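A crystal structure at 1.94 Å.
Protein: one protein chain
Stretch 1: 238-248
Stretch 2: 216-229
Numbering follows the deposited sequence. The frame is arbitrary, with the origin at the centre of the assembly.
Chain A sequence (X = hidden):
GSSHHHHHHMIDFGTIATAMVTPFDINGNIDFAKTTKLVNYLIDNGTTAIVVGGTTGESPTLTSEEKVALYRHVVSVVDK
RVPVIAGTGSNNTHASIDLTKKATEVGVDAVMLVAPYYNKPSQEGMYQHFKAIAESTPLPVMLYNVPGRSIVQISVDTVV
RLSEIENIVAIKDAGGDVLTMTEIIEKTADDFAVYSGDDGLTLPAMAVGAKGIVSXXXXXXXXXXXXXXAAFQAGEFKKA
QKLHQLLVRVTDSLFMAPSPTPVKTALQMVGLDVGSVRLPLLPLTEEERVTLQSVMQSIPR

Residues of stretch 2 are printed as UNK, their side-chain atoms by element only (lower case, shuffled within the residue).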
ATOM      1  N   LYS A 238      20.264   7.391 -26.602  1.00 21.90           N
ATOM      2  CA  LYS A 238      20.253   8.797 -26.203  1.00 22.85           C
ATOM      3  C   LYS A 238      18.981   9.494 -26.683  1.00 22.39           C
ATOM      4  O   LYS A 238      18.268  10.106 -25.886  1.00 22.04           O
ATOM      5  CB  LYS A 238      21.500   9.524 -26.716  1.00 23.19           C
ATOM      6  CG  LYS A 238      22.808   8.949 -26.140  1.00 26.31           C
ATOM      7  CD  LYS A 238      23.220   9.620 -24.836  1.00 29.46           C
ATOM      8  CE  LYS A 238      24.381  10.590 -25.058  1.00 31.57           C
ATOM      9  NZ  LYS A 238      25.650   9.851 -25.333  1.00 32.95           N
ATOM     10  N   LYS A 239      18.695   9.398 -27.979  1.00 21.95           N
ATOM     11  CA  LYS A 239      17.445   9.940 -28.511  1.00 21.81           C
ATOM     12  C   LYS A 239      16.213   9.213 -27.942  1.00 21.32           C
ATOM     13  O   LYS A 239      15.219   9.853 -27.615  1.00 21.11           O
ATOM     14  CB  LYS A 239      17.407   9.903 -30.043  1.00 21.66           C
ATOM     15  CG  LYS A 239      16.219  10.693 -30.604  1.00 22.46           C
ATOM     16  CD  LYS A 239      16.145  10.698 -32.103  1.00 22.03           C
ATOM     17  CE  LYS A 239      15.003  11.594 -32.574  1.00 22.49           C
ATOM     18  NZ  LYS A 239      15.052  11.870 -34.045  1.00 20.44           N
ATOM     19  N   ALA A 240      16.265   7.888 -27.841  1.00 21.15           N
ATOM     20  CA  ALA A 240      15.135   7.140 -27.271  1.00 20.75           C
ATOM     21  C   ALA A 240      14.825   7.654 -25.860  1.00 20.57           C
ATOM     22  O   ALA A 240      13.667   7.876 -25.514  1.00 20.46           O
ATOM     23  CB  ALA A 240      15.425   5.640 -27.248  1.00 20.61           C
ATOM     24  N   GLN A 241      15.872   7.876 -25.071  1.00 20.20           N
ATOM     25  CA  GLN A 241      15.723   8.381 -23.704  1.00 19.98           C
ATOM     26  C   GLN A 241      15.163   9.809 -23.678  1.00 19.64           C
ATOM     27  O   GLN A 241      14.373  10.138 -22.803  1.00 19.32           O
ATOM     28  CB  GLN A 241      17.055   8.281 -22.938  1.00 20.25           C
ATOM     29  CG  GLN A 241      17.405   6.838 -22.538  1.00 20.42           C
ATOM     30  CD  GLN A 241      18.889   6.606 -22.260  1.00 20.29           C
ATOM     31  OE1 GLN A 241      19.656   7.553 -22.112  1.00 22.48           O
ATOM     32  NE2 GLN A 241      19.292   5.336 -22.186  1.00 17.93           N
ATOM     33  N   LYS A 242      15.550  10.637 -24.649  1.00 19.25           N
ATOM     34  CA  LYS A 242      15.039  12.003 -24.752  1.00 19.65           C
ATOM     35  C   LYS A 242      13.522  12.019 -24.989  1.00 19.17           C
ATOM     36  O   LYS A 242      12.792  12.790 -24.352  1.00 19.01           O
ATOM     37  CB  LYS A 242      15.761  12.754 -25.873  1.00 20.11           C
ATOM     38  CG  LYS A 242      15.439  14.234 -25.966  1.00 22.92           C
ATOM     39  CD  LYS A 242      15.968  14.815 -27.271  1.00 26.75           C
ATOM     40  CE  LYS A 242      15.709  16.309 -27.368  1.00 27.55           C
ATOM     41  NZ  LYS A 242      16.672  17.078 -26.538  1.00 30.22           N
ATOM     42  N   LEU A 243      13.053  11.161 -25.890  1.00 18.03           N
ATOM     43  CA  LEU A 243      11.620  11.072 -26.208  1.00 17.68           C
ATOM     44  C   LEU A 243      10.837  10.360 -25.100  1.00 16.95           C
ATOM     45  O   LEU A 243       9.676  10.694 -24.840  1.00 17.16           O
ATOM     46  CB  LEU A 243      11.412  10.387 -27.565  1.00 17.53           C
ATOM     47  CG  LEU A 243      11.793  11.264 -28.770  1.00 18.33           C
ATOM     48  CD1 LEU A 243      11.999  10.439 -30.012  1.00 17.72           C
ATOM     49  CD2 LEU A 243      10.728  12.334 -29.004  1.00 19.14           C
ATOM     50  N   HIS A 244      11.477   9.391 -24.450  1.00 16.33           N
ATOM     51  CA  HIS A 244      10.924   8.735 -23.265  1.00 16.33           C
ATOM     52  C   HIS A 244      10.589   9.752 -22.176  1.00 15.81           C
ATOM     53  O   HIS A 244       9.555   9.658 -21.538  1.00 15.43           O
ATOM     54  CB  HIS A 244      11.912   7.680 -22.737  1.00 16.41           C
ATOM     55  CG  HIS A 244      11.586   7.153 -21.376  1.00 16.84           C
ATOM     56  ND1 HIS A 244      10.552   6.271 -21.138  1.00 16.53           N
ATOM     57  CD2 HIS A 244      12.176   7.373 -20.176  1.00 16.93           C
ATOM     58  CE1 HIS A 244      10.518   5.974 -19.850  1.00 17.41           C
ATOM     59  NE2 HIS A 244      11.489   6.636 -19.244  1.00 17.24           N
ATOM     60  N   GLN A 245      11.477  10.718 -21.976  1.00 15.99           N
ATOM     61  CA  GLN A 245      11.257  11.775 -20.994  1.00 16.29           C
ATOM     62  C   GLN A 245      10.004  12.604 -21.305  1.00 16.20           C
ATOM     63  O   GLN A 245       9.215  12.912 -20.408  1.00 15.93           O
ATOM     64  CB  GLN A 245      12.513  12.647 -20.877  1.00 16.29           C
ATOM     65  CG  GLN A 245      13.592  11.944 -20.063  1.00 17.07           C
ATOM     66  CD  GLN A 245      14.984  12.511 -20.250  1.00 19.08           C
ATOM     67  OE1 GLN A 245      15.974  11.895 -19.830  1.00 20.21           O
ATOM     68  NE2 GLN A 245      15.078  13.674 -20.877  1.00 18.47           N
ATOM     69  N   LEU A 246       9.825  12.931 -22.580  1.00 16.28           N
ATOM     70  CA  LEU A 246       8.630  13.620 -23.059  1.00 16.16           C
ATOM     71  C   LEU A 246       7.377  12.775 -22.826  1.00 15.98           C
ATOM     72  O   LEU A 246       6.380  13.273 -22.321  1.00 16.20           O
ATOM     73  CB  LEU A 246       8.769  13.935 -24.554  1.00 16.30           C
ATOM     74  CG  LEU A 246       7.588  14.645 -25.235  1.00 16.38           C
ATOM     75  CD1 LEU A 246       7.378  16.014 -24.632  1.00 16.17           C
ATOM     76  CD2 LEU A 246       7.822  14.751 -26.736  1.00 17.56           C
ATOM     77  N   LEU A 247       7.441  11.500 -23.198  1.00 15.91           N
ATOM     78  CA  LEU A 247       6.310  10.586 -23.058  1.00 16.20           C
ATOM     79  C   LEU A 247       5.820  10.529 -21.607  1.00 16.61           C
ATOM     80  O   LEU A 247       4.622  10.666 -21.344  1.00 16.52           O
ATOM     81  CB  LEU A 247       6.694   9.191 -23.565  1.00 16.20           C
ATOM     82  CG  LEU A 247       5.664   8.056 -23.464  1.00 14.82           C
ATOM     83  CD1 LEU A 247       4.337   8.443 -24.089  1.00 13.57           C
ATOM     84  CD2 LEU A 247       6.232   6.819 -24.133  1.00 14.23           C
ATOM     85  N   VAL A 248       6.758  10.377 -20.677  1.00 16.77           N
ATOM     86  CA  VAL A 248       6.451  10.304 -19.241  1.00 17.41           C
ATOM     87  C   VAL A 248       5.775  11.586 -18.758  1.00 17.74           C
ATOM     88  O   VAL A 248       4.772  11.542 -18.045  1.00 18.00           O
ATOM     89  CB  VAL A 248       7.734  10.048 -18.395  1.00 17.16           C
ATOM     90  CG1 VAL A 248       7.450  10.203 -16.898  1.00 17.51           C
ATOM     91  CG2 VAL A 248       8.303   8.666 -18.686  1.00 17.86           C
ATOM     92  N   UNK A 216      -2.489   5.593 -24.263  1.00 13.98           N
ATOM     93  CA  UNK A 216      -3.355   6.749 -24.235  1.00 13.70           C
ATOM     94  C   UNK A 216      -2.696   7.996 -24.838  1.00 13.38           C
ATOM     95  O   UNK A 216      -3.316   8.728 -25.577  1.00 13.41           O
ATOM     96  c   UNK A 216      -4.520   8.342 -22.683  1.00 13.82           C
ATOM     97  c   UNK A 216      -4.766   5.898 -22.351  1.00 14.14           C
ATOM     98  c   UNK A 216      -3.851   7.016 -22.801  1.00 13.77           C
ATOM     99  N   UNK A 217      -1.432   8.203 -24.506  1.00 13.32           N
ATOM    100  CA  UNK A 217      -0.647   9.352 -25.000  1.00 13.17           C
ATOM    101  C   UNK A 217      -0.525   9.436 -26.519  1.00 13.25           C
ATOM    102  O   UNK A 217      -0.335  10.520 -27.071  1.00 13.23           O
ATOM    103  c   UNK A 217       0.741   9.345 -24.378  1.00 13.22           C
ATOM    104  N   UNK A 218      -0.613   8.288 -27.182  1.00 13.69           N
ATOM    105  CA  UNK A 218      -0.610   8.210 -28.640  1.00 14.12           C
ATOM    106  C   UNK A 218      -1.695   9.065 -29.311  1.00 14.08           C
ATOM    107  O   UNK A 218      -1.584   9.367 -30.488  1.00 14.43           O
ATOM    108  c   UNK A 218      -0.784   6.755 -29.067  1.00 13.94           C
ATOM    109  o   UNK A 218      -1.999   6.256 -28.549  1.00 15.25           O
ATOM    110  N   UNK A 219      -2.750   9.428 -28.575  1.00 14.60           N
ATOM    111  CA  UNK A 219      -3.729  10.407 -29.066  1.00 14.50           C
ATOM    112  C   UNK A 219      -3.102  11.770 -29.395  1.00 14.99           C
ATOM    113  O   UNK A 219      -3.609  12.475 -30.260  1.00 15.53           O
ATOM    114  c   UNK A 219      -5.806   9.513 -27.892  1.00 13.85           C
ATOM    115  n   UNK A 219      -6.971   7.752 -27.286  1.00 13.02           N
ATOM    116  c   UNK A 219      -4.844  10.650 -28.047  1.00 14.53           C
ATOM    117  c   UNK A 219      -7.629   8.337 -28.270  1.00 13.24           C
ATOM    118  n   UNK A 219      -6.955   9.410 -28.644  1.00 15.24           N
ATOM    119  c   UNK A 219      -5.832   8.473 -27.023  1.00 11.84           C
ATOM    120  N   UNK A 220      -2.038  12.149 -28.685  1.00 15.10           N
ATOM    121  CA  UNK A 220      -1.411  13.460 -28.866  1.00 15.43           C
ATOM    122  C   UNK A 220       0.061  13.433 -29.285  1.00 15.46           C
ATOM    123  O   UNK A 220       0.524  14.373 -29.928  1.00 15.15           O
ATOM    124  c   UNK A 220      -1.565  14.370 -27.610  1.00 15.69           C
ATOM    125  c   UNK A 220      -3.028  14.763 -27.427  1.00 16.17           C
ATOM    126  c   UNK A 220      -1.006  13.698 -26.344  1.00 16.53           C
ATOM    127  N   UNK A 221       0.796  12.380 -28.933  1.00 15.42           N
ATOM    128  CA  UNK A 221       2.211  12.301 -29.305  1.00 15.28           C
ATOM    129  C   UNK A 221       2.570  10.956 -29.942  1.00 15.02           C
ATOM    130  O   UNK A 221       3.650  10.429 -29.724  1.00 14.70           O
ATOM    131  c   UNK A 221       3.138  12.606 -28.101  1.00 15.23           C
ATOM    132  c   UNK A 221       3.079  14.103 -27.753  1.00 15.55           C
ATOM    133  c   UNK A 221       2.758  11.739 -26.893  1.00 15.84           C
ATOM    134  c   UNK A 221       3.869  11.613 -25.845  1.00 16.34           C
ATOM    135  N   UNK A 222       1.666  10.430 -30.761  1.00 15.26           N
ATOM    136  CA  UNK A 222       1.894   9.173 -31.459  1.00 15.32           C
ATOM    137  C   UNK A 222       3.133   9.190 -32.339  1.00 15.33           C
ATOM    138  O   UNK A 222       3.876   8.212 -32.370  1.00 14.51           O
ATOM    139  N   UNK A 223       3.363  10.291 -33.059  1.00 15.67           N
ATOM    140  CA  UNK A 223       4.538  10.355 -33.941  1.00 15.97           C
ATOM    141  C   UNK A 223       5.828  10.318 -33.120  1.00 15.71           C
ATOM    142  O   UNK A 223       6.797   9.660 -33.507  1.00 15.45           O
ATOM    143  n   UNK A 223       3.056  12.631 -36.494  1.00 19.19           N
ATOM    144  c   UNK A 223       4.514  11.587 -34.858  1.00 16.00           C
ATOM    145  o   UNK A 223       3.069  10.395 -36.391  1.00 17.85           O
ATOM    146  c   UNK A 223       3.472  11.484 -35.981  1.00 16.82           C
ATOM    147  N   UNK A 224       5.823  11.017 -31.985  1.00 15.36           N
ATOM    148  CA  UNK A 224       6.967  11.032 -31.067  1.00 15.29           C
ATOM    149  C   UNK A 224       7.262   9.627 -30.508  1.00 14.80           C
ATOM    150  O   UNK A 224       8.420   9.191 -30.469  1.00 14.74           O
ATOM    151  c   UNK A 224       6.732  12.019 -29.926  1.00 15.18           C
ATOM    152  o   UNK A 224       5.424  15.258 -31.227  1.00 18.55           O
ATOM    153  c   UNK A 224       6.781  13.505 -30.344  1.00 16.00           C
ATOM    154  c   UNK A 224       5.491  14.038 -30.977  1.00 16.19           C
ATOM    155  o   UNK A 224       4.556  13.263 -31.249  1.00 15.20           O
ATOM    156  N   UNK A 225       6.212   8.919 -30.105  1.00 14.31           N
ATOM    157  CA  UNK A 225       6.337   7.543 -29.613  1.00 14.24           C
ATOM    158  C   UNK A 225       6.841   6.594 -30.701  1.00 14.26           C
ATOM    159  O   UNK A 225       7.622   5.691 -30.426  1.00 13.77           O
ATOM    160  c   UNK A 225       3.132   5.535 -26.984  1.00 14.54           C
ATOM    161  c   UNK A 225       4.989   7.036 -29.091  1.00 14.07           C
ATOM    162  s   UNK A 225       2.820   7.252 -27.402  1.00 14.56           S
ATOM    163  c   UNK A 225       4.478   7.768 -27.872  1.00 14.65           C
ATOM    164  N   UNK A 226       6.383   6.802 -31.934  1.00 14.62           N
ATOM    165  CA  UNK A 226       6.857   6.018 -33.074  1.00 15.21           C
ATOM    166  C   UNK A 226       8.372   6.206 -33.267  1.00 15.19           C
ATOM    167  O   UNK A 226       9.110   5.234 -33.437  1.00 15.01           O
ATOM    168  c   UNK A 226       6.415   5.635 -35.576  1.00 16.10           C
ATOM    169  n   UNK A 226       4.577   5.174 -37.061  1.00 16.63           N
ATOM    170  c   UNK A 226       5.522   6.029 -36.734  1.00 17.41           C
ATOM    171  o   UNK A 226       5.674   7.106 -37.317  1.00 22.12           O
ATOM    172  c   UNK A 226       6.085   6.420 -34.327  1.00 15.33           C
ATOM    173  N   UNK A 227       8.830   7.455 -33.217  1.00 15.03           N
ATOM    174  CA  UNK A 227      10.262   7.761 -33.348  1.00 15.12           C
ATOM    175  C   UNK A 227      11.062   7.227 -32.153  1.00 14.99           C
ATOM    176  O   UNK A 227      12.183   6.768 -32.319  1.00 15.07           O
ATOM    177  c   UNK A 227      11.925   9.734 -33.628  1.00 15.57           C
ATOM    178  c   UNK A 227      12.513   9.532 -35.015  1.00 16.03           C
ATOM    179  o   UNK A 227      11.779   9.166 -35.945  1.00 16.08           O
ATOM    180  c   UNK A 227      10.467   9.279 -33.490  1.00 15.04           C
ATOM    181  o   UNK A 227      13.734   9.741 -35.176  1.00 16.72           O
ATOM    182  N   UNK A 228      10.489   7.311 -30.953  1.00 15.28           N
ATOM    183  CA  UNK A 228      11.101   6.752 -29.751  1.00 15.40           C
ATOM    184  C   UNK A 228      11.374   5.257 -29.900  1.00 15.31           C
ATOM    185  O   UNK A 228      12.476   4.787 -29.605  1.00 14.98           O
ATOM    186  c   UNK A 228      10.210   7.000 -28.524  1.00 15.70           C
ATOM    187  s   UNK A 228       9.722   6.563 -25.823  1.00 17.37           S
ATOM    188  c   UNK A 228      10.861   6.605 -27.210  1.00 17.24           C
ATOM    189  c   UNK A 228       8.590   5.246 -26.274  1.00 18.01           C
ATOM    190  N   UNK A 229      10.367   4.520 -30.360  1.00 15.48           N
ATOM    191  CA  UNK A 229      10.475   3.075 -30.527  1.00 16.00           C
ATOM    192  C   UNK A 229      11.458   2.702 -31.642  1.00 15.99           C
ATOM    193  O   UNK A 229      12.217   1.750 -31.495  1.00 16.38           O
ATOM    194  c   UNK A 229       9.083   2.432 -30.775  1.00 16.32           C
ATOM    195  c   UNK A 229       8.235   2.535 -29.502  1.00 16.36           C
ATOM    196  c   UNK A 229       9.212   0.966 -31.236  1.00 16.31           C
ATOM    197  c   UNK A 229       6.810   2.099 -29.673  1.00 17.30           C
TER

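Position 216 carries three carbons, the first bearing the other two, and lies beyond the reach of stretch 1; this beta-branched side chain is Val-216. At 217 a single carbon points toward stretch 1, and this CB lies 3.7 Å from CD1 of Leu-247; a lone carbon means Ala-217. Position 218 has one carbon followed by one oxygen, directed away from the partner helix; it is Ser-218, whose OG is hydrogen-bonded elsewhere in the structure. A carbon leading into a five-membered ring of three carbons and two nitrogens marks 219 as His-219, remote from stretch 1. Position 220 again shows a first carbon bearing two others, without contact, and is Val-220.

Four carbons at 221 fork at the first, with one arm two carbons long. The end of that arm lies 3.7 Å from CD1 of Leu-247. The fork makes the residue Ile-221, and the touching atom is its CD1. Position 222 has no side-chain atoms and is Gly-222; an ideal CB here would fall 3.0 Å from O of Ser-218. The helix is kinked close by, where N of 223 and N of 224 lack bonds to the preceding turn. At 223, two carbons end in one oxygen and one nitrogen, exposed and out of reach of stretch 1: Asn-223.

Position 224 has three carbons, the third carrying two oxygens. It starts toward stretch 1 but its end leads away, leaving the aliphatic part to pack, with the second carbon 4.0 Å from CD2 of Leu-246; this is Glu-224, and the packing atom is its CG. At 225 the side chain is an unbranched series of two carbons, sulfur and carbon, and the sulfur lies 3.8 Å from CD1 of Leu-247; the series defines Met-225. Position 226 has three carbons, the last bearing one oxygen and one nitrogen, and points away: Gln-226.

At 227 three carbons again end in two oxygens, one of them 2.7 Å from NZ of Lys-239. This is Glu-227, and its OE1 accepts a hydrogen bond within a salt bridge. Position 228 repeats the unbranched two carbons, sulfur and carbon, seated among Ala-240, Leu-243, His-244 and Leu-247. The terminal carbon lies 3.6 Å from CD2 of Leu-247 and the sulfur 3.6 Å from CA of His-244. It is Met-228. Position 229 has four carbons forked at the first, one arm two carbons long, directed away: Ile-229.

The helices run roughly antiparallel, at 149°, and their axes approach to 8.7 Å. Ala-240 and Met-228 are nearest in register, their CA atoms 4.8 Å apart; the small alanine side chain suits such proximity, and O of Ala-240 lies 3.5 Å from CG of Met-228. Met-228 fills the hole between successive turns of stretch 1, while the end of Leu-247 comes nearer stretch 2 and lies among Ala-217, Ile-221, Met-225 and Met-228. Leu-243 joins this packing, its CB 3.7 Å from CB of Met-228. The contact is therefore chiefly apolar, supplemented by the Lys-239 to Glu-227 salt bridge, where an extended lysine brings its charge to the carboxylate.

Stretch 2, residues 216-229: VASHVIGNEMQEMI
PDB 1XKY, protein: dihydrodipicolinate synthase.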